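Local structure of Lpg0393 helical bundle domain-containing protein (Legionella pneumophila subsp. pneumophila str. Philadelphia 1, 4R0G) at residues Ile221-Val225 with Leu241-Ser245. The protein probably acts as a guanine-nucleotide exchange factor for the small GTPases Rab5, Rab21 and Rab22, through a VPS9-like domain that is joined to a helical bundle. Numbering follows the deposited sequence.
Sequences IAVYV and LKKIS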
loop_
_atom_site.group_PDB
_atom_site.type_symbol
_atom_site.label_atom_id
_atom_site.label_comp_id
_atom_site.label_asym_id
_atom_site.label_seq_id
_atom_site.Cartn_x
_atom_site.Cartn_y
_atom_site.Cartn_z
ATOM N N ILE A 221 -17.453 10.170 -12.988
ATOM C CA ILE A 221 -16.159 9.669 -13.414
ATOM C C ILE A 221 -16.079 9.626 -14.937
ATOM O O ILE A 221 -15.129 10.138 -15.547
ATOM C CB ILE A 221 -15.879 8.271 -12.849
ATOM C CG1 ILE A 221 -15.813 8.348 -11.331
ATOM C CG2 ILE A 221 -14.566 7.722 -13.417
ATOM C CD1 ILE A 221 -15.131 7.191 -10.673
ATOM N N ALA A 222 -17.091 9.024 -15.550
ATOM C CA ALA A 222 -17.185 8.990 -16.998
ATOM C C ALA A 222 -17.135 10.404 -17.614
ATOM O O ALA A 222 -16.496 10.597 -18.642
ATOM C CB ALA A 222 -18.416 8.257 -17.417
ATOM N N VAL A 223 -17.766 11.392 -16.984
ATOM C CA VAL A 223 -17.763 12.751 -17.539
ATOM C C VAL A 223 -16.341 13.346 -17.569
ATOM O O VAL A 223 -15.933 13.985 -18.568
ATOM C CB VAL A 223 -18.738 13.731 -16.796
ATOM C CG1 VAL A 223 -18.710 15.077 -17.470
ATOM C CG2 VAL A 223 -20.138 13.209 -16.786
ATOM N N TYR A 224 -15.597 13.129 -16.478
ATOM C CA TYR A 224 -14.202 13.540 -16.407
ATOM C C TYR A 224 -13.362 12.781 -17.418
ATOM O O TYR A 224 -12.607 13.383 -18.195
ATOM C CB TYR A 224 -13.624 13.329 -14.998
ATOM C CG TYR A 224 -14.021 14.399 -13.995
ATOM C CD1 TYR A 224 -13.529 15.680 -14.102
ATOM C CD2 TYR A 224 -14.871 14.116 -12.938
ATOM C CE1 TYR A 224 -13.882 16.664 -13.197
ATOM C CE2 TYR A 224 -15.227 15.086 -12.027
ATOM C CZ TYR A 224 -14.724 16.367 -12.159
ATOM O OH TYR A 224 -15.067 17.373 -11.271
ATOM N N VAL A 225 -13.460 11.457 -17.408
ATOM C CA VAL A 225 -12.640 10.674 -18.335
ATOM C C VAL A 225 -12.946 11.058 -19.778
ATOM O O VAL A 225 -12.058 11.125 -20.625
ATOM C CB VAL A 225 -12.839 9.164 -18.143
ATOM C CG1 VAL A 225 -12.063 8.398 -19.187
ATOM C CG2 VAL A 225 -12.400 8.757 -16.770
ATOM N N LEU A 241 -6.560 6.380 -18.181
ATOM C CA LEU A 241 -7.941 6.614 -18.561
ATOM C C LEU A 241 -8.727 5.299 -18.757
ATOM O O LEU A 241 -9.905 5.194 -18.401
ATOM C CB LEU A 241 -8.006 7.431 -19.845
ATOM C CG LEU A 241 -7.414 8.824 -19.804
ATOM C CD1 LEU A 241 -7.778 9.558 -21.078
ATOM C CD2 LEU A 241 -7.925 9.556 -18.590
ATOM N N LYS A 242 -8.072 4.300 -19.338
ATOM C CA LYS A 242 -8.711 3.011 -19.571
ATOM C C LYS A 242 -9.144 2.400 -18.248
ATOM O O LYS A 242 -10.321 2.066 -18.069
ATOM C CB LYS A 242 -7.782 2.055 -20.340
ATOM C CG LYS A 242 -7.539 2.451 -21.788
ATOM C CD LYS A 242 -7.603 1.244 -22.731
ATOM C CE LYS A 242 -7.501 1.663 -24.205
ATOM N NZ LYS A 242 -7.759 0.531 -25.156
ATOM N N LYS A 243 -8.204 2.267 -17.321
ATOM C CA LYS A 243 -8.508 1.650 -16.036
ATOM C C LYS A 243 -9.581 2.435 -15.253
ATOM O O LYS A 243 -10.573 1.858 -14.832
ATOM C CB LYS A 243 -7.217 1.397 -15.244
ATOM C CG LYS A 243 -6.316 0.350 -15.909
ATOM C CD LYS A 243 -4.827 0.453 -15.508
ATOM C CE LYS A 243 -4.400 -0.679 -14.561
ATOM N NZ LYS A 243 -2.967 -0.568 -14.111
ATOM N N ILE A 244 -9.418 3.748 -15.140
ATOM C CA ILE A 244 -10.371 4.630 -14.455
ATOM C C ILE A 244 -11.859 4.463 -14.828
ATOM O O ILE A 244 -12.701 4.273 -13.940
ATOM C CB ILE A 244 -9.947 6.115 -14.616
ATOM C CG1 ILE A 244 -8.615 6.366 -13.896
ATOM C CG2 ILE A 244 -10.961 7.048 -14.047
ATOM C CD1 ILE A 244 -8.182 7.832 -13.902
ATOM N N SER A 245 -12.202 4.524 -16.111
ATOM C CA SER A 245 -13.580 4.231 -16.534
ATOM C C SER A 245 -13.606 3.128 -17.587
ATOM O O SER A 245 -13.739 3.415 -18.790
ATOM C CB SER A 245 -14.264 5.484 -17.093
ATOM O OG SER A 245 -15.534 5.196 -17.667
#
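The flat groups that Ile221 and Val225 meet on the opposing helix are backbone carbonyls, and both are met by methyls. Ile221 CG2 stands over the face of the Ile244 carbonyl, 4.0 Å from Ile244 O. Val225 CG1 approaches Leu241 O (3.9 Å) more obliquely, above the peptide plane.

At the centre, three branch methyls gather. Ile244 CG2 touches Val225 CG2 at 3.5 Å and Ile221 CG2 at 3.7 Å, and in both pairs, isoleucine-valine and isoleucine-isoleucine, the side chains slant across one another. Chi1 of Ile244 (-65°) keeps CG1 beside the backbone N and turns CG2 anti to it, which lays this methyl against both methyls, which come from side chains one turn apart on helix 215-229. Val225, the most deeply involved residue, spreads its two methyls over helix 235-244 and the residue after it: CG2 faces Ile244, and CG1 reaches Leu241 CB at 4.2 Å.

The two segments belong to an antiparallel helical hairpin, helices 215-229 and 235-244, within the helical bundle domain; Tyr224 packs helix 215-229 against helix 193-208. The long helix 155-183 closes the apolar layer from another side, placing Leu171 on Ile221, Ile175 on Ile244 and Tyr178 on Leu241. Leu241 also leans on Leu228 and Trp229, farther along helix 215-229.

Ser245, where the chain leaves helical geometry, extends the contact toward its partly exposed side. Its CB packs 3.8 Å from Val225 CG2. With OG anti to the backbone N (chi1 172°), the hydroxyl comes alongside Ala222, 4.2 Å from Ala222 CA, in loose van der Waals contact.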